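Local coordinates for protein arginine kinase (Cydia pomonella granulosis virus, PDB 6VVG) that probably phosphorylates serine and threonine residues of proteins with ATP, as a viral kinase whose activity relies on side-to-side dimerization, at residues C118-I122 / A203-L207; L129-H133 / T192-W196; K248-F252 / I271-L277. All coordinates share one frame; numbering follows the deposited sequence. Where two conformers were deposited one is given.

Contact 1 (C118-I122 / A203-L207); sequences CKKII and AYEIL
The helical turns 118-122 and 203-207 run nearly antiparallel, their axes 10.3 Å apart with 155° between the N-to-C directions, so that Cys-118 lies beside Leu-207 and Ile-122 beside Ala-203. The sulfur of Cys-118 sits against the backbone of Ile-206, with SG 3.4 Å from Ile-206 O, and its CB is pressed on Leu-207 CD2 at 3.5 Å, a tight carbon pair. Ile-206 places CG1 between its own backbone N and carbonyl carbon (chi1 57°), which carries CG1 past the sulfur, 3.6 Å from Cys-118 SG, and sends CD1 toward the opposing helix. In the protein kinase fold these are helices αE and αF of the C-lobe, and at this level the buried side chains that meet are all apolar, apart from the sulfur set against a backbone carbonyl. Farther along, the extended arm of Ile-122 reaches across to Ala-203, where CD1 meets Ala-203 CB at 3.3 Å, closer than usual van der Waals contact. The CD1 methyl of Ile-206 reaches between Cys-118 and Ile-122, 3.7 Å from Cys-118 CB and 4.1 Å from Ile-122 CG1, with Ile-121 CG2 also near it. Helix 247-256 covers one flank, with Phe-252 on Ala-203 and Val-253 on Leu-207.

Contact 2 (L129-H133 / T192-W196); sequences LNDLH and TSFDW
The imidazole of His-133 is enclosed on both faces and along its edge. Over one face lies the methyl of Thr-192, a CH-pi contact with CG2 3.7 Å from the ring centroid; over the opposite face, toward the rim, comes the carbonyl oxygen of Leu-129 from one turn back in the same helix. At the edge stand Asp-195 and Trp-196. The indole turns a face to the imidazole edge, the planes at 84° and the centroids of the His-133 ring and the Trp-196 six-membered ring 5.0 Å apart: an offset edge-to-face pair whose nearest atoms are His-133 ND1 and Trp-196 CZ2, at 3.4 Å. The far end of the indole slides past Leu-129, with CH2 3.8 Å from Leu-129 CB, while Tyr-268 of helix 268-272 also packs on the tryptophan.

Asp-195 has CG beside its backbone N and anti to its carbonyl carbon (chi1 -79°), which swings the carboxylate to the imidazole. The bond from His-133 NE2 to Asp-195 OD2 is 2.8 Å long and almost straight at 177°. It uses the anti lone pair of the oxygen and lies in the imidazole plane, with carboxylate and ring nearly coplanar, which helps to set the rotation of the imidazole. The same OD2 also accepts the backbone N-H of His-139, and OD1 that of Asn-140. Three donors thus together hold this buried carboxylate and would probably favour its charged form. An aspartate near the N-terminal end of helix αF holding the backbone of the catalytic loop, at the stretch corresponding to the HRD motif, is a hallmark of the eukaryotic protein kinase C-lobe; here a histidine at the end of helix αE braces it.

Contact 3 (K248-F252 / I271-L277); sequences KANDF and IIKHPFL
This is a largely buried aromatic cluster with a polar rim, joining helix 247-256 to the last turn of helix 268-272 and the turn and 3-10 segment after it, at the outer end of the C-lobe. Phe-252 stands at its middle. Its CG anti to the backbone N (chi1 -177°) sends the ring in among the residues of 271-277: Phe-276 CD2 lies over one face, 3.7 Å from Phe-252 CG, the two rings meeting obliquely, while Ile-271 CG2 abuts the ring edge 3.9 Å from Phe-252 CZ. The edge of Phe-252 also points at the face of His-274, with 62° between the planes. Ala-249 CA lies over the face of Phe-276 (CH-pi), with Ala-249 CB 3.5 Å from Phe-276 CE1.

Both nitrogens of His-274 are engaged. NE2 donates to Asp-251 OD2 at 2.9 Å, reaching the oxygen on its anti side and tilted 23° out of the carboxylate plane; ND1 accepts the backbone N-H of Phe-276 at 3.0 Å. The two bonds help to set the ring's rotation, with Pro-275 CD over one face and Phe-252 CA over the other, both toward the rim. Arg-255 makes a salt bridge to the same OD2. Lys-248 stretches across Pro-275, and a water links Lys-248 NZ (2.6 Å) to Pro-275 O (3.1 Å). His-274, Pro-275 and Phe-276 form the His-Pro-aromatic sequence familiar from the C-terminal end of many protein kinase domains.

In the fold
All three contacts belong to the helical C-lobe. Contacts 1 and 2 are two levels of one antiparallel helix pair, 115-133 with 192-208, their centres 16 Å apart and not touching. Contact 3 closes against both: Leu-277 CD2 meets Ile-122 CG2 of contact 1 at 3.7 Å, and Ile-271 CD1 presses on Trp-196 CD2 of contact 2 at 3.3 Å, so the final segment spans the helix pair. Contact 2 is the nearer to the nucleotide site but does not touch it: the side chain of Leu-129 is about 11 Å from that of Asp-160 and about 14 Å from the bound AMP. Contacts 1 and 3 lie away from that pocket.

Contact 1 (C118-I122 / A203-L207)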
loop_
_atom_site.group_PDB
_atom_site.type_symbol
_atom_site.label_atom_id
_atom_site.label_comp_id
_atom_site.label_asym_id
_atom_site.label_seq_id
_atom_site.Cartn_x
_atom_site.Cartn_y
_atom_site.Cartn_z
ATOM N N CYS A 118 -18.333 -13.156 22.900
ATOM C CA CYS A 118 -17.752 -13.580 21.629
ATOM C C CYS A 118 -18.538 -13.008 20.454
ATOM O O CYS A 118 -17.948 -12.551 19.471
ATOM C CB CYS A 118 -17.707 -15.104 21.558
ATOM S SG CYS A 118 -16.604 -15.881 22.759
ATOM N N LYS A 119 -19.870 -13.023 20.542
ATOM C CA LYS A 119 -20.694 -12.450 19.484
ATOM C C LYS A 119 -20.317 -10.998 19.230
ATOM O O LYS A 119 -20.072 -10.596 18.088
ATOM C CB LYS A 119 -22.168 -12.568 19.867
ATOM C CG LYS A 119 -23.139 -12.014 18.841
ATOM C CD LYS A 119 -24.586 -12.313 19.237
ATOM C CE LYS A 119 -25.566 -11.593 18.319
ATOM N NZ LYS A 119 -26.985 -11.848 18.688
ATOM N N LYS A 120 -20.246 -10.199 20.294
ATOM C CA LYS A 120 -19.914 -8.786 20.137
ATOM C C LYS A 120 -18.525 -8.600 19.545
ATOM O O LYS A 120 -18.334 -7.786 18.635
ATOM C CB LYS A 120 -20.005 -8.072 21.475
ATOM N N ILE A 121 -17.544 -9.357 20.030
ATOM C CA ILE A 121 -16.187 -9.252 19.504
ATOM C C ILE A 121 -16.168 -9.579 18.016
ATOM O O ILE A 121 -15.549 -8.874 17.206
ATOM C CB ILE A 121 -15.251 -10.179 20.299
ATOM C CG1 ILE A 121 -14.987 -9.597 21.691
ATOM C CG2 ILE A 121 -13.958 -10.411 19.554
ATOM C CD1 ILE A 121 -14.404 -10.586 22.682
ATOM N N ILE A 122 -16.866 -10.647 17.632
ATOM C CA ILE A 122 -16.824 -11.098 16.247
ATOM C C ILE A 122 -17.491 -10.082 15.332
ATOM O O ILE A 122 -17.008 -9.816 14.225
ATOM C CB ILE A 122 -17.467 -12.490 16.120
ATOM C CG1 ILE A 122 -16.548 -13.546 16.741
ATOM C CG2 ILE A 122 -17.738 -12.812 14.664
ATOM C CD1 ILE A 122 -17.205 -14.897 16.973
ATOM N N ALA A 203 -12.815 -17.068 16.062
ATOM C CA ALA A 203 -14.151 -17.265 16.615
ATOM C C ALA A 203 -14.255 -18.618 17.304
ATOM O O ALA A 203 -14.794 -18.729 18.412
ATOM C CB ALA A 203 -15.198 -17.134 15.505
ATOM N N TYR A 204 -13.737 -19.666 16.662
ATOM C CA TYR A 204 -13.741 -20.978 17.297
ATOM C C TYR A 204 -12.964 -20.951 18.607
ATOM O O TYR A 204 -13.373 -21.569 19.596
ATOM C CB TYR A 204 -13.155 -22.029 16.356
ATOM C CG TYR A 204 -13.444 -23.444 16.807
ATOM C CD1 TYR A 204 -12.727 -24.029 17.849
ATOM C CD2 TYR A 204 -14.447 -24.189 16.208
ATOM C CE1 TYR A 204 -13.004 -25.317 18.272
ATOM C CE2 TYR A 204 -14.724 -25.478 16.619
ATOM C CZ TYR A 204 -14.001 -26.036 17.649
ATOM O OH TYR A 204 -14.280 -27.320 18.057
ATOM N N GLU A 205 -11.844 -20.231 18.633
ATOM C CA GLU A 205 -10.977 -20.249 19.804
ATOM C C GLU A 205 -11.618 -19.521 20.979
ATOM O O GLU A 205 -11.606 -20.024 22.107
ATOM C CB GLU A 205 -9.621 -19.638 19.455
ATOM C CG GLU A 205 -8.779 -20.545 18.570
ATOM C CD GLU A 205 -7.445 -19.942 18.192
ATOM O OE1 GLU A 205 -7.431 -18.791 17.706
ATOM O OE2 GLU A 205 -6.414 -20.623 18.377
ATOM N N ILE A 206 -12.188 -18.337 20.744
ATOM C CA ILE A 206 -12.780 -17.625 21.872
ATOM C C ILE A 206 -14.057 -18.313 22.337
ATOM O O ILE A 206 -14.376 -18.299 23.532
ATOM C CB ILE A 206 -13.037 -16.142 21.549
ATOM C CG1 ILE A 206 -13.931 -15.977 20.323
ATOM C CG2 ILE A 206 -11.719 -15.406 21.368
ATOM C CD1 ILE A 206 -14.328 -14.525 20.073
ATOM N N LEU A 207 -14.812 -18.918 21.417
ATOM C CA LEU A 207 -16.049 -19.584 21.813
ATOM C C LEU A 207 -15.765 -20.857 22.599
ATOM O O LEU A 207 -16.432 -21.137 23.602
ATOM C CB LEU A 207 -16.896 -19.901 20.581
ATOM C CG LEU A 207 -17.685 -18.740 19.977
ATOM C CD1 LEU A 207 -18.203 -19.107 18.590
ATOM C CD2 LEU A 207 -18.828 -18.334 20.891
#

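Contact 2 (L129-H133 / T192-W196)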
loop_
_atom_site.group_PDB
_atom_site.type_symbol
_atom_site.label_atom_id
_atom_site.label_comp_id
_atom_site.label_asym_id
_atom_site.label_seq_id
_atom_site.Cartn_x
_atom_site.Cartn_y
_atom_site.Cartn_z
ATOM N N LEU A 129 -12.541 -5.347 9.885
ATOM C CA LEU A 129 -11.789 -5.894 8.760
ATOM C C LEU A 129 -12.455 -5.540 7.435
ATOM O O LEU A 129 -11.769 -5.264 6.444
ATOM C CB LEU A 129 -11.646 -7.406 8.906
ATOM C CG LEU A 129 -10.634 -7.872 9.956
ATOM C CD1 LEU A 129 -10.692 -9.386 10.137
ATOM C CD2 LEU A 129 -9.222 -7.434 9.590
ATOM N N ASN A 130 -13.791 -5.531 7.399
ATOM C CA ASN A 130 -14.479 -5.107 6.181
ATOM C C ASN A 130 -14.112 -3.679 5.817
ATOM O O ASN A 130 -13.858 -3.373 4.643
ATOM C CB ASN A 130 -15.994 -5.235 6.345
ATOM C CG ASN A 130 -16.741 -5.019 5.038
ATOM O OD1 ASN A 130 -16.475 -5.687 4.040
ATOM N ND2 ASN A 130 -17.678 -4.079 5.040
ATOM N N ASP A 131 -14.090 -2.772 6.803
ATOM C CA ASP A 131 -13.698 -1.398 6.545
ATOM C C ASP A 131 -12.300 -1.329 5.923
ATOM O O ASP A 131 -12.074 -0.596 4.966
ATOM C CB ASP A 131 -13.752 -0.578 7.834
ATOM C CG ASP A 131 -13.817 0.916 7.579
ATOM O OD1 ASP A 131 -14.146 1.313 6.441
ATOM O OD2 ASP A 131 -13.535 1.696 8.513
ATOM N N LEU A 132 -11.364 -2.107 6.475
ATOM C CA LEU A 132 -10.035 -2.179 5.871
ATOM C C LEU A 132 -10.112 -2.694 4.442
ATOM O O LEU A 132 -9.461 -2.150 3.542
ATOM C CB LEU A 132 -9.136 -3.083 6.710
ATOM C CG LEU A 132 -7.787 -3.496 6.125
ATOM C CD1 LEU A 132 -6.988 -2.265 5.751
ATOM C CD2 LEU A 132 -7.015 -4.364 7.115
ATOM N N HIS A 133 -10.917 -3.732 4.211
ATOM C CA HIS A 133 -10.979 -4.370 2.903
ATOM C C HIS A 133 -11.500 -3.439 1.818
ATOM O O HIS A 133 -11.174 -3.642 0.645
ATOM C CB HIS A 133 -11.852 -5.622 3.001
ATOM C CG HIS A 133 -11.244 -6.713 3.831
ATOM N ND1 HIS A 133 -11.980 -7.755 4.351
ATOM C CD2 HIS A 133 -9.965 -6.925 4.222
ATOM C CE1 HIS A 133 -11.181 -8.563 5.025
ATOM N NE2 HIS A 133 -9.953 -8.081 4.963
ATOM N N THR A 192 -9.550 -11.322 0.522
ATOM C CA THR A 192 -10.245 -11.124 1.790
ATOM C C THR A 192 -10.522 -12.447 2.489
ATOM O O THR A 192 -10.550 -12.501 3.724
ATOM C CB THR A 192 -11.555 -10.363 1.570
ATOM O OG1 THR A 192 -12.373 -11.061 0.623
ATOM C CG2 THR A 192 -11.282 -8.953 1.062
ATOM N N SER A 193 -10.726 -13.523 1.725
ATOM C CA SER A 193 -11.037 -14.811 2.335
ATOM C C SER A 193 -9.916 -15.281 3.254
ATOM O O SER A 193 -10.170 -16.029 4.206
ATOM C CB SER A 193 -11.315 -15.856 1.252
ATOM O OG SER A 193 -10.134 -16.223 0.560
ATOM N N PHE A 194 -8.675 -14.865 2.983
ATOM C CA PHE A 194 -7.580 -15.156 3.904
ATOM C C PHE A 194 -7.923 -14.668 5.306
ATOM O O PHE A 194 -7.797 -15.405 6.291
ATOM C CB PHE A 194 -6.287 -14.479 3.438
ATOM C CG PHE A 194 -5.619 -15.140 2.268
ATOM C CD1 PHE A 194 -6.333 -15.922 1.382
ATOM C CD2 PHE A 194 -4.262 -14.957 2.052
ATOM C CE1 PHE A 194 -5.706 -16.517 0.307
ATOM C CE2 PHE A 194 -3.629 -15.548 0.980
ATOM C CZ PHE A 194 -4.352 -16.329 0.105
ATOM N N ASP A 195 -8.342 -13.403 5.404
ATOM C CA ASP A 195 -8.693 -12.823 6.695
ATOM C C ASP A 195 -9.913 -13.511 7.291
ATOM O O ASP A 195 -9.956 -13.779 8.497
ATOM C CB ASP A 195 -8.954 -11.323 6.539
ATOM C CG ASP A 195 -7.676 -10.505 6.467
ATOM O OD1 ASP A 195 -6.594 -11.055 6.749
ATOM O OD2 ASP A 195 -7.757 -9.305 6.131
ATOM N N TRP A 196 -10.920 -13.799 6.464
ATOM C CA TRP A 196 -12.152 -14.379 6.990
ATOM C C TRP A 196 -11.900 -15.756 7.590
ATOM O O TRP A 196 -12.491 -16.105 8.617
ATOM C CB TRP A 196 -13.211 -14.442 5.889
ATOM C CG TRP A 196 -13.624 -13.077 5.414
ATOM C CD1 TRP A 196 -13.851 -12.688 4.126
ATOM C CD2 TRP A 196 -13.842 -11.915 6.227
ATOM N NE1 TRP A 196 -14.206 -11.361 4.090
ATOM C CE2 TRP A 196 -14.206 -10.863 5.366
ATOM C CE3 TRP A 196 -13.772 -11.663 7.602
ATOM C CZ2 TRP A 196 -14.496 -9.583 5.833
ATOM C CZ3 TRP A 196 -14.057 -10.393 8.062
ATOM C CH2 TRP A 196 -14.418 -9.369 7.180
#

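Contact 3 (K248-F252 / I271-L277)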
loop_
_atom_site.group_PDB
_atom_site.type_symbol
_atom_site.label_atom_id
_atom_site.label_comp_id
_atom_site.label_asym_id
_atom_site.label_seq_id
_atom_site.Cartn_x
_atom_site.Cartn_y
_atom_site.Cartn_z
ATOM N N LYS A 248 -26.570 -21.995 17.024
ATOM C CA LYS A 248 -26.207 -20.969 16.051
ATOM C C LYS A 248 -24.709 -20.696 16.078
ATOM O O LYS A 248 -24.083 -20.537 15.024
ATOM C CB LYS A 248 -26.990 -19.685 16.322
ATOM C CG LYS A 248 -28.404 -19.677 15.754
ATOM C CD LYS A 248 -29.230 -18.531 16.336
ATOM C CE LYS A 248 -30.654 -18.545 15.792
ATOM N NZ LYS A 248 -31.451 -17.379 16.269
ATOM N N ALA A 249 -24.116 -20.640 17.274
ATOM C CA ALA A 249 -22.676 -20.422 17.373
ATOM C C ALA A 249 -21.906 -21.563 16.725
ATOM O O ALA A 249 -20.899 -21.338 16.044
ATOM C CB ALA A 249 -22.267 -20.262 18.837
ATOM N N ASN A 250 -22.361 -22.798 16.930
ATOM C CA ASN A 250 -21.708 -23.929 16.286
ATOM C C ASN A 250 -21.859 -23.851 14.774
ATOM O O ASN A 250 -20.877 -23.983 14.040
ATOM C CB ASN A 250 -22.276 -25.240 16.825
ATOM C CG ASN A 250 -21.570 -25.698 18.085
ATOM O OD1 ASN A 250 -20.390 -26.051 18.057
ATOM N ND2 ASN A 250 -22.286 -25.684 19.201
ATOM N N ASP A 251 -23.075 -23.600 14.287
ATOM C CA ASP A 251 -23.272 -23.491 12.845
ATOM C C ASP A 251 -22.393 -22.402 12.245
ATOM O O ASP A 251 -21.933 -22.532 11.104
ATOM C CB ASP A 251 -24.742 -23.215 12.532
ATOM C CG ASP A 251 -25.084 -23.474 11.080
ATOM O OD1 ASP A 251 -25.030 -24.647 10.656
ATOM O OD2 ASP A 251 -25.399 -22.503 10.361
ATOM N N PHE A 252 -22.143 -21.329 12.999
ATOM C CA PHE A 252 -21.284 -20.257 12.508
ATOM C C PHE A 252 -19.873 -20.766 12.236
ATOM O O PHE A 252 -19.334 -20.575 11.141
ATOM C CB PHE A 252 -21.263 -19.107 13.517
ATOM C CG PHE A 252 -20.461 -17.915 13.071
ATOM C CD1 PHE A 252 -20.915 -17.101 12.045
ATOM C CD2 PHE A 252 -19.255 -17.608 13.681
ATOM C CE1 PHE A 252 -20.177 -16.004 11.632
ATOM C CE2 PHE A 252 -18.513 -16.513 13.271
ATOM C CZ PHE A 252 -18.976 -15.710 12.249
ATOM N N ILE A 271 -20.809 -13.570 6.161
ATOM C CA ILE A 271 -20.507 -13.636 7.588
ATOM C C ILE A 271 -21.518 -12.821 8.383
ATOM O O ILE A 271 -22.134 -13.316 9.334
ATOM C CB ILE A 271 -19.070 -13.150 7.852
ATOM C CG1 ILE A 271 -18.060 -14.049 7.138
ATOM C CG2 ILE A 271 -18.788 -13.097 9.347
ATOM C CD1 ILE A 271 -16.670 -13.442 7.037
ATOM N N ILE A 272 -21.706 -11.557 8.001
ATOM C CA ILE A 272 -22.495 -10.636 8.809
ATOM C C ILE A 272 -23.976 -10.981 8.805
ATOM O O ILE A 272 -24.713 -10.528 9.689
ATOM C CB ILE A 272 -22.251 -9.200 8.313
ATOM C CG1 ILE A 272 -22.601 -8.184 9.400
ATOM C CG2 ILE A 272 -23.048 -8.922 7.044
ATOM C CD1 ILE A 272 -21.656 -8.200 10.579
ATOM N N LYS A 273 -24.437 -11.788 7.855
ATOM C CA LYS A 273 -25.844 -12.153 7.777
ATOM C C LYS A 273 -26.152 -13.504 8.413
ATOM O O LYS A 273 -27.311 -13.927 8.398
ATOM C CB LYS A 273 -26.302 -12.152 6.314
ATOM C CG LYS A 273 -26.474 -10.758 5.723
ATOM C CD LYS A 273 -26.854 -10.798 4.243
ATOM C CE LYS A 273 -27.092 -9.389 3.705
ATOM N NZ LYS A 273 -27.944 -9.386 2.482
ATOM N N HIS A 274 -25.160 -14.184 8.978
ATOM C CA HIS A 274 -25.415 -15.478 9.595
ATOM C C HIS A 274 -26.223 -15.297 10.879
ATOM O O HIS A 274 -26.019 -14.319 11.606
ATOM C CB HIS A 274 -24.104 -16.196 9.904
ATOM C CG HIS A 274 -24.291 -17.600 10.383
ATOM N ND1 HIS A 274 -24.473 -17.918 11.711
ATOM C CD2 HIS A 274 -24.345 -18.772 9.707
ATOM C CE1 HIS A 274 -24.624 -19.225 11.834
ATOM N NE2 HIS A 274 -24.552 -19.765 10.631
ATOM N N PRO A 275 -27.149 -16.218 11.182
ATOM C CA PRO A 275 -27.963 -16.056 12.403
ATOM C C PRO A 275 -27.154 -15.718 13.643
ATOM O O PRO A 275 -27.582 -14.876 14.441
ATOM C CB PRO A 275 -28.659 -17.418 12.530
ATOM C CG PRO A 275 -28.881 -17.830 11.077
ATOM C CD PRO A 275 -27.588 -17.375 10.372
ATOM N N PHE A 276 -25.988 -16.340 13.825
ATOM C CA PHE A 276 -25.207 -16.098 15.033
ATOM C C PHE A 276 -24.959 -14.613 15.253
ATOM O O PHE A 276 -25.054 -14.121 16.382
ATOM C CB PHE A 276 -23.874 -16.836 14.952
ATOM C CG PHE A 276 -22.999 -16.636 16.156
ATOM C CD1 PHE A 276 -23.467 -16.939 17.417
ATOM C CD2 PHE A 276 -21.708 -16.145 16.022
ATOM C CE1 PHE A 276 -22.669 -16.764 18.531
ATOM C CE2 PHE A 276 -20.904 -15.965 17.134
ATOM C CZ PHE A 276 -21.387 -16.275 18.390
ATOM N N LEU A 277 -24.634 -13.886 14.190
ATOM C CA LEU A 277 -24.290 -12.474 14.294
ATOM C C LEU A 277 -25.499 -11.557 14.177
ATOM O O LEU A 277 -25.343 -10.337 14.286
ATOM C CB LEU A 277 -23.259 -12.115 13.222
ATOM C CG LEU A 277 -21.985 -12.963 13.261
ATOM C CD1 LEU A 277 -20.946 -12.426 12.284
ATOM C CD2 LEU A 277 -21.408 -13.029 14.671
HETATM O O HOH W 1 -30.650 -15.463 14.732
#